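Local coordinates for odorant binding protein OBP69a (PDB 6HHE) that probably binds and carries small volatile odorants as a secreted, all-helical odorant-binding protein of an insect, the medfly Ceratitis capitata, at residues I19-V24 with L52-L57; E26-E31 with K37-Q42; C46-V51 with E98-T103; V64-L69 with E105-T110. All blocks are in the same frame, centred on the assembly; numbering follows the deposited sequence.

Interaction 1: residues I19-V24 with L52-L57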
loop_
_atom_site.group_PDB
_atom_site.type_symbol
_atom_site.label_atom_id
_atom_site.label_comp_id
_atom_site.label_asym_id
_atom_site.label_seq_id
_atom_site.Cartn_x
_atom_site.Cartn_y
_atom_site.Cartn_z
ATOM N N ILE A 19 -3.948 -7.003 9.682
ATOM C CA ILE A 19 -5.046 -7.947 9.484
ATOM C C ILE A 19 -5.987 -7.944 10.675
ATOM O O ILE A 19 -7.211 -7.883 10.516
ATOM C CB ILE A 19 -4.501 -9.353 9.197
ATOM C CG1 ILE A 19 -3.887 -9.365 7.812
ATOM C CG2 ILE A 19 -5.620 -10.377 9.340
ATOM C CD1 ILE A 19 -3.112 -10.628 7.503
ATOM N N LYS A 20 -5.441 -7.997 11.898
ATOM C CA LYS A 20 -6.309 -8.134 13.051
ATOM C C LYS A 20 -7.106 -6.856 13.276
ATOM O O LYS A 20 -8.282 -6.909 13.636
ATOM C CB LYS A 20 -5.495 -8.481 14.300
ATOM C CG LYS A 20 -4.940 -9.882 14.293
ATOM C CD LYS A 20 -4.211 -10.135 15.615
ATOM C CE LYS A 20 -4.047 -11.621 15.883
ATOM N NZ LYS A 20 -3.304 -12.252 14.776
ATOM N N GLU A 21 -6.459 -5.712 13.010
ATOM C CA GLU A 21 -7.030 -4.399 13.247
ATOM C C GLU A 21 -8.142 -4.070 12.255
ATOM O O GLU A 21 -9.103 -3.380 12.618
ATOM C CB GLU A 21 -5.891 -3.367 13.191
ATOM C CG GLU A 21 -6.261 -1.930 13.464
ATOM C CD GLU A 21 -5.061 -0.976 13.387
ATOM O OE1 GLU A 21 -3.918 -1.361 13.733
ATOM O OE2 GLU A 21 -5.298 0.190 13.013
ATOM N N THR A 22 -8.059 -4.558 10.994
ATOM C CA THR A 22 -8.989 -4.210 9.936
ATOM C C THR A 22 -10.002 -5.297 9.600
ATOM O O THR A 22 -10.999 -5.008 8.916
ATOM C CB THR A 22 -8.263 -3.859 8.632
ATOM O OG1 THR A 22 -7.545 -5.000 8.163
ATOM C CG2 THR A 22 -7.340 -2.688 8.854
ATOM N N GLY A 23 -9.755 -6.542 10.006
ATOM C CA GLY A 23 -10.647 -7.614 9.597
ATOM C C GLY A 23 -10.578 -8.029 8.137
ATOM O O GLY A 23 -11.438 -8.810 7.697
ATOM N N VAL A 24 -9.571 -7.575 7.385
ATOM C CA VAL A 24 -9.346 -8.098 6.034
ATOM C C VAL A 24 -9.165 -9.608 6.094
ATOM O O VAL A 24 -8.567 -10.150 7.045
ATOM C CB VAL A 24 -8.136 -7.405 5.374
ATOM C CG1 VAL A 24 -6.812 -7.864 5.983
ATOM C CG2 VAL A 24 -8.104 -7.612 3.859
ATOM N N LEU A 52 0.410 1.513 5.228
ATOM C CA LEU A 52 1.056 2.800 4.959
ATOM C C LEU A 52 1.280 3.587 6.240
ATOM O O LEU A 52 2.325 4.236 6.417
ATOM C CB LEU A 52 0.211 3.632 3.989
ATOM C CG LEU A 52 0.146 3.069 2.590
ATOM C CD1 LEU A 52 -0.780 3.970 1.769
ATOM C CD2 LEU A 52 1.503 2.983 1.881
ATOM N N ASP A 53 0.308 3.547 7.145
ATOM C CA ASP A 53 0.405 4.313 8.378
ATOM C C ASP A 53 1.478 3.740 9.290
ATOM O O ASP A 53 2.250 4.501 9.888
ATOM C CB ASP A 53 -0.958 4.334 9.063
ATOM C CG ASP A 53 -0.908 5.031 10.411
ATOM O OD1 ASP A 53 -0.916 6.276 10.434
ATOM O OD2 ASP A 53 -0.831 4.332 11.434
ATOM N N LYS A 54 1.583 2.404 9.357
ATOM C CA LYS A 54 2.574 1.741 10.212
ATOM C C LYS A 54 3.991 2.057 9.757
ATOM O O LYS A 54 4.912 2.149 10.588
ATOM C CB LYS A 54 2.363 0.220 10.192
ATOM C CG LYS A 54 1.522 -0.426 11.335
ATOM C CD LYS A 54 0.499 0.462 11.934
ATOM C CE LYS A 54 -0.448 -0.347 12.851
ATOM N NZ LYS A 54 -1.702 0.352 13.201
ATOM N N ILE A 55 4.189 2.196 8.447
ATOM C CA ILE A 55 5.499 2.530 7.895
ATOM C C ILE A 55 5.774 4.021 7.946
ATOM O O ILE A 55 6.918 4.445 7.742
ATOM C CB ILE A 55 5.602 1.990 6.462
ATOM C CG1 ILE A 55 5.359 0.489 6.454
ATOM C CG2 ILE A 55 7.002 2.252 5.857
ATOM C CD1 ILE A 55 5.275 -0.086 5.126
ATOM N N GLY A 56 4.787 4.830 8.258
ATOM C CA GLY A 56 4.960 6.260 8.277
ATOM C C GLY A 56 4.759 6.987 6.970
ATOM O O GLY A 56 5.229 8.122 6.844
ATOM N N LEU A 57 4.056 6.393 6.003
ATOM C CA LEU A 57 3.953 6.952 4.654
ATOM C C LEU A 57 2.686 7.761 4.391
ATOM O O LEU A 57 2.533 8.291 3.278
ATOM C CB LEU A 57 4.061 5.832 3.619
ATOM C CG LEU A 57 5.335 5.032 3.833
ATOM C CD1 LEU A 57 5.365 3.906 2.888
ATOM C CD2 LEU A 57 6.566 5.928 3.606
#
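E21, on the last turn of helix 10-22, and K54, near the C-terminal end of helix 42-55, face each other across a wide gap between backbones, their CA atoms 11.8 Å apart. The two side chains reach out from opposite directions and can close that gap with a salt bridge. K54 NZ donates to E21 OE1 at 2.9 Å. E21 is modelled in two conformers; the bond belongs to one, and its permanence is doubtful. OE1 receives it on its syn lone pair, the one facing OE2, yet E21 OE2 stays 3.6 Å from K54 NZ, so the grip is one-sided. E21 is fully extended, with CG anti to the backbone N (chi1 -178°), which carries the carboxylate out toward K54. K54 is bent at chi2 (28°), and its chain also lies on L14 and C18 of helix 10-22. The family fold is a bundle of helices tied by disulfides, and the C18-C50 disulfide joins these same two helices. E21 touches C50 beside that link. After each helix a glycine with positive phi, G23 or G56, is first to leave helical backbone angles. G56 belongs to a Schellman motif, in which L57 N reaches L52 O at 2.8 Å.

Interaction 2: residues E26-E31 with K37-Q42; sequences EDLFIE and KMPNNQ
L28 and N41 both turn CG anti to their own carbonyl carbon (chi1 -61° and -69°), and these torsions bring the leucine methyls against the asparagine side chain. E31 instead has CG anti to the backbone N (chi1 171°), which puts CG by the ring of P39. The bend at chi2 then turns the carboxylate toward a bridging water. L28 CD2 sits 3.5 Å from N41 OD1, while L28 CD1 packs on N41 CB at 4.0 Å. The two side chains cross at a slant. P39 fills the middle of the contact. Its CG lies 4.1 Å from L28 CD2 and 3.9 Å from the backbone oxygen L28 O. On the E31 side, E31 CG meets P39 CG at 4.1 Å, the two side chains running alongside one another with opposite sense. The contact folds the connection between helix 26-35 and helix 42-55 back onto the first of these helices, within the helical bundle of the PBP/GOBP family. N40 is the centre of an inverse gamma turn, closed by a weak bond from N41 N to P39 O. N41 then takes the N-cap position of helix 42-55, though its side chain makes no capping bond. No direct hydrogen bond joins the two segments. The water bridges them instead: it donates to K37 O at 2.8 Å and, weakly, to E31 OE2 at 3.3 Å. L28 is buried and also touches R43, while P39 also touches L44, both on helix 42-55. E31 and K37 lie at the solvent-exposed side.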
loop_
_atom_site.group_PDB
_atom_site.type_symbol
_atom_site.label_atom_id
_atom_site.label_comp_id
_atom_site.label_asym_id
_atom_site.label_seq_id
_atom_site.Cartn_x
_atom_site.Cartn_y
_atom_site.Cartn_z
ATOM N N GLU A 26 -8.356 -13.453 3.942
ATOM C CA GLU A 26 -7.486 -13.993 2.895
ATOM C C GLU A 26 -8.170 -14.057 1.531
ATOM O O GLU A 26 -7.501 -13.884 0.508
ATOM C CB GLU A 26 -6.976 -15.378 3.299
ATOM C CG GLU A 26 -5.989 -16.043 2.310
ATOM C CD GLU A 26 -4.704 -15.239 2.054
ATOM O OE1 GLU A 26 -4.028 -15.488 1.024
ATOM O OE2 GLU A 26 -4.361 -14.364 2.873
ATOM N N ASP A 27 -9.492 -14.256 1.483
ATOM C CA ASP A 27 -10.193 -14.278 0.198
ATOM C C ASP A 27 -10.008 -12.984 -0.583
ATOM O O ASP A 27 -9.937 -13.023 -1.824
ATOM C CB ASP A 27 -11.675 -14.581 0.397
ATOM C CG ASP A 27 -12.374 -13.533 1.211
ATOM O OD1 ASP A 27 -12.023 -13.421 2.396
ATOM O OD2 ASP A 27 -13.256 -12.827 0.681
ATOM N N LEU A 28 -9.884 -11.847 0.108
ATOM C CA LEU A 28 -9.674 -10.575 -0.578
ATOM C C LEU A 28 -8.293 -10.503 -1.200
ATOM O O LEU A 28 -8.139 -9.995 -2.318
ATOM C CB LEU A 28 -9.897 -9.393 0.353
ATOM C CG LEU A 28 -11.310 -9.318 0.933
ATOM C CD1 LEU A 28 -11.471 -8.185 1.899
ATOM C CD2 LEU A 28 -12.324 -9.191 -0.203
ATOM N N PHE A 29 -7.276 -10.979 -0.486
ATOM C CA PHE A 29 -5.932 -11.003 -1.062
ATOM C C PHE A 29 -5.853 -11.969 -2.238
ATOM O O PHE A 29 -5.271 -11.648 -3.294
ATOM C CB PHE A 29 -4.923 -11.398 0.019
ATOM C CG PHE A 29 -4.724 -10.360 1.120
ATOM C CD1 PHE A 29 -4.478 -9.021 0.844
ATOM C CD2 PHE A 29 -4.748 -10.766 2.456
ATOM C CE1 PHE A 29 -4.260 -8.089 1.917
ATOM C CE2 PHE A 29 -4.521 -9.849 3.506
ATOM C CZ PHE A 29 -4.300 -8.523 3.239
ATOM N N ILE A 30 -6.470 -13.148 -2.107
ATOM C CA ILE A 30 -6.479 -14.103 -3.214
ATOM C C ILE A 30 -7.183 -13.501 -4.417
ATOM O O ILE A 30 -6.706 -13.612 -5.555
ATOM C CB ILE A 30 -7.138 -15.414 -2.771
ATOM C CG1 ILE A 30 -6.243 -16.135 -1.762
ATOM C CG2 ILE A 30 -7.430 -16.284 -3.988
ATOM C CD1 ILE A 30 -6.957 -17.272 -1.026
ATOM N N GLU A 31 -8.316 -12.827 -4.188
ATOM C CA GLU A 31 -9.037 -12.230 -5.314
ATOM C C GLU A 31 -8.186 -11.189 -6.028
ATOM O O GLU A 31 -8.149 -11.160 -7.261
ATOM C CB GLU A 31 -10.338 -11.602 -4.836
ATOM C CG GLU A 31 -11.000 -10.778 -5.925
ATOM C CD GLU A 31 -11.928 -11.602 -6.788
ATOM O OE1 GLU A 31 -12.037 -12.822 -6.527
ATOM O OE2 GLU A 31 -12.555 -11.033 -7.716
ATOM N N LYS A 37 -7.043 -7.281 -10.097
ATOM C CA LYS A 37 -7.879 -6.111 -9.828
ATOM C C LYS A 37 -8.152 -6.154 -8.330
ATOM O O LYS A 37 -8.764 -7.107 -7.846
ATOM C CB LYS A 37 -9.168 -6.138 -10.638
ATOM C CG LYS A 37 -10.123 -4.991 -10.377
ATOM C CD LYS A 37 -11.302 -5.119 -11.343
ATOM C CE LYS A 37 -12.164 -3.886 -11.388
ATOM N NZ LYS A 37 -12.705 -3.597 -10.093
ATOM N N MET A 38 -7.653 -5.171 -7.588
ATOM C CA MET A 38 -8.006 -5.148 -6.140
ATOM C C MET A 38 -9.508 -4.983 -5.964
ATOM O O MET A 38 -10.105 -4.047 -6.533
ATOM C CB MET A 38 -7.377 -4.011 -5.352
ATOM C CG MET A 38 -5.875 -3.981 -5.393
ATOM S SD MET A 38 -5.266 -2.867 -4.124
ATOM C CE MET A 38 -5.745 -1.303 -4.746
ATOM N N PRO A 39 -10.155 -5.840 -5.198
ATOM C CA PRO A 39 -11.593 -5.671 -5.001
ATOM C C PRO A 39 -11.878 -4.447 -4.138
ATOM O O PRO A 39 -11.126 -4.102 -3.198
ATOM C CB PRO A 39 -12.009 -6.987 -4.336
ATOM C CG PRO A 39 -10.772 -7.427 -3.589
ATOM C CD PRO A 39 -9.647 -7.060 -4.547
ATOM N N ASN A 40 -12.986 -3.766 -4.457
ATOM C CA ASN A 40 -13.376 -2.539 -3.759
ATOM C C ASN A 40 -14.084 -2.849 -2.447
ATOM O O ASN A 40 -15.272 -2.591 -2.270
ATOM C CB ASN A 40 -14.287 -1.711 -4.656
ATOM C CG ASN A 40 -13.505 -0.797 -5.552
ATOM O OD1 ASN A 40 -13.019 -1.215 -6.590
ATOM N ND2 ASN A 40 -13.363 0.458 -5.142
ATOM N N ASN A 41 -13.375 -3.518 -1.554
ATOM C CA ASN A 41 -13.932 -3.888 -0.266
ATOM C C ASN A 41 -13.272 -2.996 0.761
ATOM O O ASN A 41 -12.017 -2.812 0.761
ATOM C CB ASN A 41 -13.695 -5.369 0.040
ATOM C CG ASN A 41 -14.511 -6.301 -0.857
ATOM O OD1 ASN A 41 -14.060 -6.750 -1.924
ATOM N ND2 ASN A 41 -15.713 -6.618 -0.403
ATOM N N GLN A 42 -14.084 -2.420 1.630
ATOM C CA GLN A 42 -13.549 -1.463 2.590
ATOM C C GLN A 42 -12.504 -2.055 3.502
ATOM O O GLN A 42 -11.540 -1.368 3.802
ATOM C CB GLN A 42 -14.663 -0.904 3.478
ATOM C CG GLN A 42 -15.743 -0.161 2.680
ATOM C CD GLN A 42 -15.163 0.968 1.840
ATOM O OE1 GLN A 42 -15.240 0.922 0.627
ATOM N NE2 GLN A 42 -14.599 1.991 2.482
HETATM O O HOH W 1 -11.467 -7.921 -8.126
#

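Interaction 3: residues C46-V51 with E98-T103; sequences CFIHCV and ETAFLT
Apolar contacts carry this crossing of I48 and H49 with A100 and F101. Helix segments 46-51 and 98-103 pass at right angles (90°), with their axes 7.8 Å apart at closest approach. The small side chain of A100 allows this: its CB rests on the backbone of helix 42-55, 3.5 Å from H49 CA, and it also meets H49 CB at 3.7 Å. I48 flanks it with its gamma methyl, CG2. This methyl is anti to the backbone N and lies 4.0 Å from A100 CB. The other branch of I48 carries CD1 to F101 CD1 at 4.3 Å. M38 touches both I48 and F101.

No hydrogen bond passes between the two segments. T103 OG1 donates within its own helix to T99 O at 2.8 Å, tilted 34° from the carbonyl plane. T103 N reaches the same oxygen from the opposite face, so T99 O is held twice. T103 OG1 in turn accepts from Q91 N. Charged groups lie to the side: E98 OE2 forms a salt bridge with K45, which also makes a cation-pi contact with F101.

Covalent links frame the crossing. C46 is joined to C97, tying these two helices together, and C50 to C18 on helix 10-22. Such interlocked disulfides are a hallmark of classical insect odorant-binding proteins. Between these segments, then, the hold is apolar fit; the polar and covalent ties between the two helices, E98 with K45 and Q42, and C46-C97, lie beside it.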
loop_
_atom_site.group_PDB
_atom_site.type_symbol
_atom_site.label_atom_id
_atom_site.label_comp_id
_atom_site.label_asym_id
_atom_site.label_seq_id
_atom_site.Cartn_x
_atom_site.Cartn_y
_atom_site.Cartn_z
ATOM N N CYS A 46 -8.807 -0.419 4.074
ATOM C CA CYS A 46 -8.295 -0.033 5.380
ATOM C C CYS A 46 -7.048 -0.806 5.761
ATOM O O CYS A 46 -6.203 -0.239 6.458
ATOM C CB CYS A 46 -9.355 -0.199 6.433
ATOM S SG CYS A 46 -10.684 1.026 6.274
ATOM N N PHE A 47 -6.914 -2.060 5.334
ATOM C CA PHE A 47 -5.636 -2.755 5.495
ATOM C C PHE A 47 -4.516 -1.983 4.828
ATOM O O PHE A 47 -3.428 -1.844 5.388
ATOM C CB PHE A 47 -5.736 -4.167 4.917
ATOM C CG PHE A 47 -4.437 -4.885 4.888
ATOM C CD1 PHE A 47 -3.973 -5.511 6.035
ATOM C CD2 PHE A 47 -3.683 -4.933 3.725
ATOM C CE1 PHE A 47 -2.719 -6.149 5.999
ATOM C CE2 PHE A 47 -2.417 -5.555 3.679
ATOM C CZ PHE A 47 -1.960 -6.177 4.838
ATOM N N ILE A 48 -4.727 -1.555 3.577
ATOM C CA ILE A 48 -3.687 -0.827 2.860
ATOM C C ILE A 48 -3.359 0.466 3.591
ATOM O O ILE A 48 -2.179 0.778 3.813
ATOM C CB ILE A 48 -4.134 -0.569 1.404
ATOM C CG1 ILE A 48 -4.342 -1.894 0.698
ATOM C CG2 ILE A 48 -3.078 0.262 0.701
ATOM C CD1 ILE A 48 -4.894 -1.761 -0.680
ATOM N N HIS A 49 -4.381 1.182 4.076
ATOM C CA HIS A 49 -4.103 2.366 4.878
ATOM C C HIS A 49 -3.291 2.024 6.122
ATOM O O HIS A 49 -2.347 2.743 6.458
ATOM C CB HIS A 49 -5.405 3.053 5.275
ATOM C CG HIS A 49 -5.196 4.226 6.157
ATOM N ND1 HIS A 49 -5.175 4.121 7.533
ATOM C CD2 HIS A 49 -4.926 5.518 5.866
ATOM C CE1 HIS A 49 -4.912 5.309 8.051
ATOM N NE2 HIS A 49 -4.782 6.178 7.066
ATOM N N CYS A 50 -3.634 0.923 6.786
ATOM C CA CYS A 50 -2.953 0.486 8.014
ATOM C C CYS A 50 -1.477 0.272 7.752
ATOM O O CYS A 50 -0.630 0.708 8.553
ATOM C CB CYS A 50 -3.635 -0.803 8.492
ATOM S SG CYS A 50 -2.952 -1.437 10.127
ATOM N N VAL A 51 -1.156 -0.400 6.649
ATOM C CA VAL A 51 0.235 -0.673 6.308
ATOM C C VAL A 51 0.973 0.629 6.052
ATOM O O VAL A 51 2.048 0.859 6.622
ATOM C CB VAL A 51 0.317 -1.625 5.117
ATOM C CG1 VAL A 51 1.771 -1.746 4.590
ATOM C CG2 VAL A 51 -0.262 -3.002 5.486
ATOM N N GLU A 98 -9.862 5.320 1.619
ATOM C CA GLU A 98 -10.056 5.560 0.185
ATOM C C GLU A 98 -8.794 6.138 -0.453
ATOM O O GLU A 98 -8.393 5.714 -1.546
ATOM C CB GLU A 98 -11.211 6.524 -0.087
ATOM C CG GLU A 98 -12.525 6.158 0.551
ATOM C CD GLU A 98 -13.115 4.877 0.016
ATOM O OE1 GLU A 98 -14.000 4.307 0.705
ATOM O OE2 GLU A 98 -12.720 4.438 -1.089
ATOM N N THR A 99 -8.152 7.121 0.191
ATOM C CA THR A 99 -6.890 7.652 -0.331
ATOM C C THR A 99 -5.839 6.558 -0.462
ATOM O O THR A 99 -5.144 6.480 -1.486
ATOM C CB THR A 99 -6.345 8.765 0.559
ATOM O OG1 THR A 99 -7.310 9.822 0.618
ATOM C CG2 THR A 99 -5.069 9.327 -0.004
ATOM N N ALA A 100 -5.682 5.713 0.567
ATOM C CA ALA A 100 -4.686 4.646 0.453
ATOM C C ALA A 100 -4.986 3.751 -0.742
ATOM O O ALA A 100 -4.066 3.358 -1.483
ATOM C CB ALA A 100 -4.659 3.807 1.730
ATOM N N PHE A 101 -6.265 3.430 -0.948
ATOM C CA PHE A 101 -6.666 2.528 -2.025
ATOM C C PHE A 101 -6.427 3.151 -3.378
ATOM O O PHE A 101 -5.817 2.512 -4.257
ATOM C CB PHE A 101 -8.142 2.177 -1.874
ATOM C CG PHE A 101 -8.639 1.105 -2.814
ATOM C CD1 PHE A 101 -8.418 -0.231 -2.528
ATOM C CD2 PHE A 101 -9.380 1.445 -3.923
ATOM C CE1 PHE A 101 -8.968 -1.244 -3.357
ATOM C CE2 PHE A 101 -9.885 0.454 -4.770
ATOM C CZ PHE A 101 -9.661 -0.869 -4.487
ATOM N N LEU A 102 -6.910 4.384 -3.572
ATOM C CA LEU A 102 -6.732 5.065 -4.863
ATOM C C LEU A 102 -5.255 5.273 -5.179
ATOM O O LEU A 102 -4.836 5.119 -6.340
ATOM C CB LEU A 102 -7.465 6.404 -4.836
ATOM C CG LEU A 102 -8.983 6.288 -4.744
ATOM C CD1 LEU A 102 -9.519 7.682 -4.434
ATOM C CD2 LEU A 102 -9.555 5.717 -6.026
ATOM N N THR A 103 -4.454 5.646 -4.164
ATOM C CA THR A 103 -3.032 5.849 -4.401
ATOM C C THR A 103 -2.380 4.531 -4.774
ATOM O O THR A 103 -1.567 4.479 -5.708
ATOM C CB THR A 103 -2.375 6.487 -3.174
ATOM O OG1 THR A 103 -3.058 7.733 -2.898
ATOM C CG2 THR A 103 -0.906 6.793 -3.429
#

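Interaction 4: residues V64-L69 with E105-T110; sequences VHLDNL and ECYIKT
This is a buried, largely apolar contact in which Y107 of helix 96-110 extends its ring to V64 and L66, in the loop between helix 42-55 and helix 69-72. It lies in the disulfide-linked helical bundle of the odorant-binding family, and C106, next to Y107, is bonded to C88 of helix 78-88. The backbones are far apart: the nearest CA atoms, those of L66 and Y107, are 10.8 Å from each other. The long tyrosine therefore does the bridging, and both loop side chains meet it from the opposite direction. With CG anti to its carbonyl carbon (chi1 -66°), Y107 sends its hydroxyl end toward the loop. L66 has CG anti to the backbone N (chi1 -165°) and lays both methyls against one side of that end. L66 CD2 lies 3.8 Å from Y107 CZ, approaching the ring obliquely, and L66 CD1 is 3.7 Å from Y107 OH. No hydrogen bond crosses between the segments. Y107 also packs on L115 of helix 112-121, and L66 on L84 of helix 78-88. V64 N is bonded to T90 OG1. On the helix, T110 OG1 donates to C106 O at 2.8 Å from above the carbonyl plane. At the valine end of the contact, V64 CG1 abuts Y107 OH at 3.4 Å.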
loop_
_atom_site.group_PDB
_atom_site.type_symbol
_atom_site.label_atom_id
_atom_site.label_comp_id
_atom_site.label_asym_id
_atom_site.label_seq_id
_atom_site.Cartn_x
_atom_site.Cartn_y
_atom_site.Cartn_z
ATOM N N VAL A 64 0.071 11.440 1.350
ATOM C CA VAL A 64 1.060 10.377 1.244
ATOM C C VAL A 64 2.447 10.971 1.066
ATOM O O VAL A 64 2.636 11.888 0.266
ATOM C CB VAL A 64 0.687 9.464 0.074
ATOM C CG1 VAL A 64 1.722 8.367 -0.116
ATOM C CG2 VAL A 64 -0.732 8.909 0.308
ATOM N N HIS A 65 3.425 10.397 1.756
ATOM C CA HIS A 65 4.820 10.860 1.691
ATOM C C HIS A 65 5.727 9.692 1.377
ATOM O O HIS A 65 6.581 9.308 2.166
ATOM C CB HIS A 65 5.225 11.518 3.000
ATOM C CG HIS A 65 4.291 12.595 3.441
ATOM N ND1 HIS A 65 4.219 13.817 2.807
ATOM C CD2 HIS A 65 3.378 12.631 4.437
ATOM C CE1 HIS A 65 3.308 14.566 3.403
ATOM N NE2 HIS A 65 2.780 13.869 4.393
ATOM N N LEU A 66 5.534 9.098 0.203
ATOM C CA LEU A 66 6.373 7.978 -0.189
ATOM C C LEU A 66 7.832 8.405 -0.316
ATOM O O LEU A 66 8.742 7.581 -0.158
ATOM C CB LEU A 66 5.832 7.420 -1.503
ATOM C CG LEU A 66 6.355 6.045 -1.865
ATOM C CD1 LEU A 66 5.674 5.007 -0.998
ATOM C CD2 LEU A 66 6.049 5.738 -3.294
ATOM N N ASP A 67 8.077 9.685 -0.611
ATOM C CA ASP A 67 9.446 10.141 -0.739
ATOM C C ASP A 67 10.242 9.977 0.550
ATOM O O ASP A 67 11.471 10.025 0.497
ATOM C CB ASP A 67 9.439 11.572 -1.250
ATOM C CG ASP A 67 8.619 12.525 -0.398
ATOM O OD1 ASP A 67 7.557 12.181 0.165
ATOM O OD2 ASP A 67 9.024 13.699 -0.326
ATOM N N ASN A 68 9.577 9.713 1.677
ATOM C CA ASN A 68 10.285 9.446 2.930
ATOM C C ASN A 68 11.202 8.245 2.790
ATOM O O ASN A 68 12.297 8.216 3.364
ATOM C CB ASN A 68 9.281 9.207 4.051
ATOM C CG ASN A 68 8.678 10.487 4.554
ATOM O OD1 ASN A 68 9.036 11.569 4.089
ATOM N ND2 ASN A 68 7.747 10.379 5.497
ATOM N N LEU A 69 10.784 7.258 2.002
ATOM C CA LEU A 69 11.605 6.069 1.792
ATOM C C LEU A 69 12.964 6.393 1.187
ATOM O O LEU A 69 13.870 5.550 1.254
ATOM C CB LEU A 69 10.865 5.094 0.879
ATOM C CG LEU A 69 9.578 4.519 1.500
ATOM C CD1 LEU A 69 8.882 3.565 0.610
ATOM C CD2 LEU A 69 9.979 3.847 2.808
ATOM N N GLU A 105 -3.851 1.968 -6.217
ATOM C CA GLU A 105 -4.260 1.654 -7.583
ATOM C C GLU A 105 -3.328 2.325 -8.567
ATOM O O GLU A 105 -2.932 1.713 -9.585
ATOM C CB GLU A 105 -5.697 2.095 -7.842
ATOM C CG GLU A 105 -6.689 1.132 -7.271
ATOM C CD GLU A 105 -8.104 1.495 -7.631
ATOM O OE1 GLU A 105 -8.483 2.674 -7.448
ATOM O OE2 GLU A 105 -8.824 0.601 -8.117
ATOM N N CYS A 106 -2.952 3.583 -8.295
ATOM C CA CYS A 106 -1.998 4.277 -9.155
ATOM C C CYS A 106 -0.627 3.584 -9.119
ATOM O O CYS A 106 0.012 3.382 -10.168
ATOM C CB CYS A 106 -1.929 5.729 -8.734
ATOM S SG CYS A 106 -0.751 6.673 -9.765
ATOM N N TYR A 107 -0.158 3.190 -7.932
ATOM C CA TYR A 107 1.122 2.466 -7.848
ATOM C C TYR A 107 1.116 1.199 -8.678
ATOM O O TYR A 107 2.120 0.886 -9.332
ATOM C CB TYR A 107 1.428 2.091 -6.402
ATOM C CG TYR A 107 1.700 3.207 -5.441
ATOM C CD1 TYR A 107 2.103 4.496 -5.845
ATOM C CD2 TYR A 107 1.607 2.937 -4.088
ATOM C CE1 TYR A 107 2.394 5.466 -4.887
ATOM C CE2 TYR A 107 1.858 3.931 -3.112
ATOM C CZ TYR A 107 2.272 5.166 -3.535
ATOM O OH TYR A 107 2.505 6.080 -2.523
ATOM N N ILE A 108 0.003 0.459 -8.672
ATOM C CA ILE A 108 -0.079 -0.818 -9.381
ATOM C C ILE A 108 -0.004 -0.584 -10.879
ATOM O O ILE A 108 0.655 -1.354 -11.609
ATOM C CB ILE A 108 -1.381 -1.498 -8.968
ATOM C CG1 ILE A 108 -1.264 -2.085 -7.557
ATOM C CG2 ILE A 108 -1.764 -2.608 -10.000
ATOM C CD1 ILE A 108 -2.628 -2.430 -6.912
ATOM N N LYS A 109 -0.645 0.500 -11.354
ATOM C CA LYS A 109 -0.563 0.859 -12.777
ATOM C C LYS A 109 0.841 1.298 -13.159
ATOM O O LYS A 109 1.306 1.005 -14.280
ATOM C CB LYS A 109 -1.544 1.990 -13.126
ATOM C CG LYS A 109 -3.000 1.563 -13.150
ATOM C CD LYS A 109 -3.904 2.709 -13.581
ATOM C CE LYS A 109 -5.367 2.295 -13.509
ATOM N NZ LYS A 109 -5.717 1.831 -12.135
ATOM N N THR A 110 1.568 1.948 -12.231
ATOM C CA THR A 110 2.866 2.559 -12.518
ATOM C C THR A 110 4.000 1.557 -12.476
ATOM O O THR A 110 4.866 1.571 -13.361
ATOM C CB THR A 110 3.105 3.696 -11.531
ATOM O OG1 THR A 110 2.029 4.637 -11.717
ATOM C CG2 THR A 110 4.456 4.388 -11.752
#

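How the interactions relate
From the N terminus, interaction 1 opens on helix 10-22 and closes on helix 42-55. Interaction 2 is nested inside that loop and folds the link after helix 26-35 back on its own helix. Interaction 3 starts on helix 42-55 before interaction 1 has closed, so the two cross; it ends on helix 96-110. Interaction 4 opens after interaction 1 has closed. It crosses interaction 3 and shares helix 96-110 with it. Helix 42-55 thus joins interactions 1 and 3. F29 of interaction 2 packs edge-to-face on F47 of interaction 3. L57 pairs with H65, linking interactions 1 and 4.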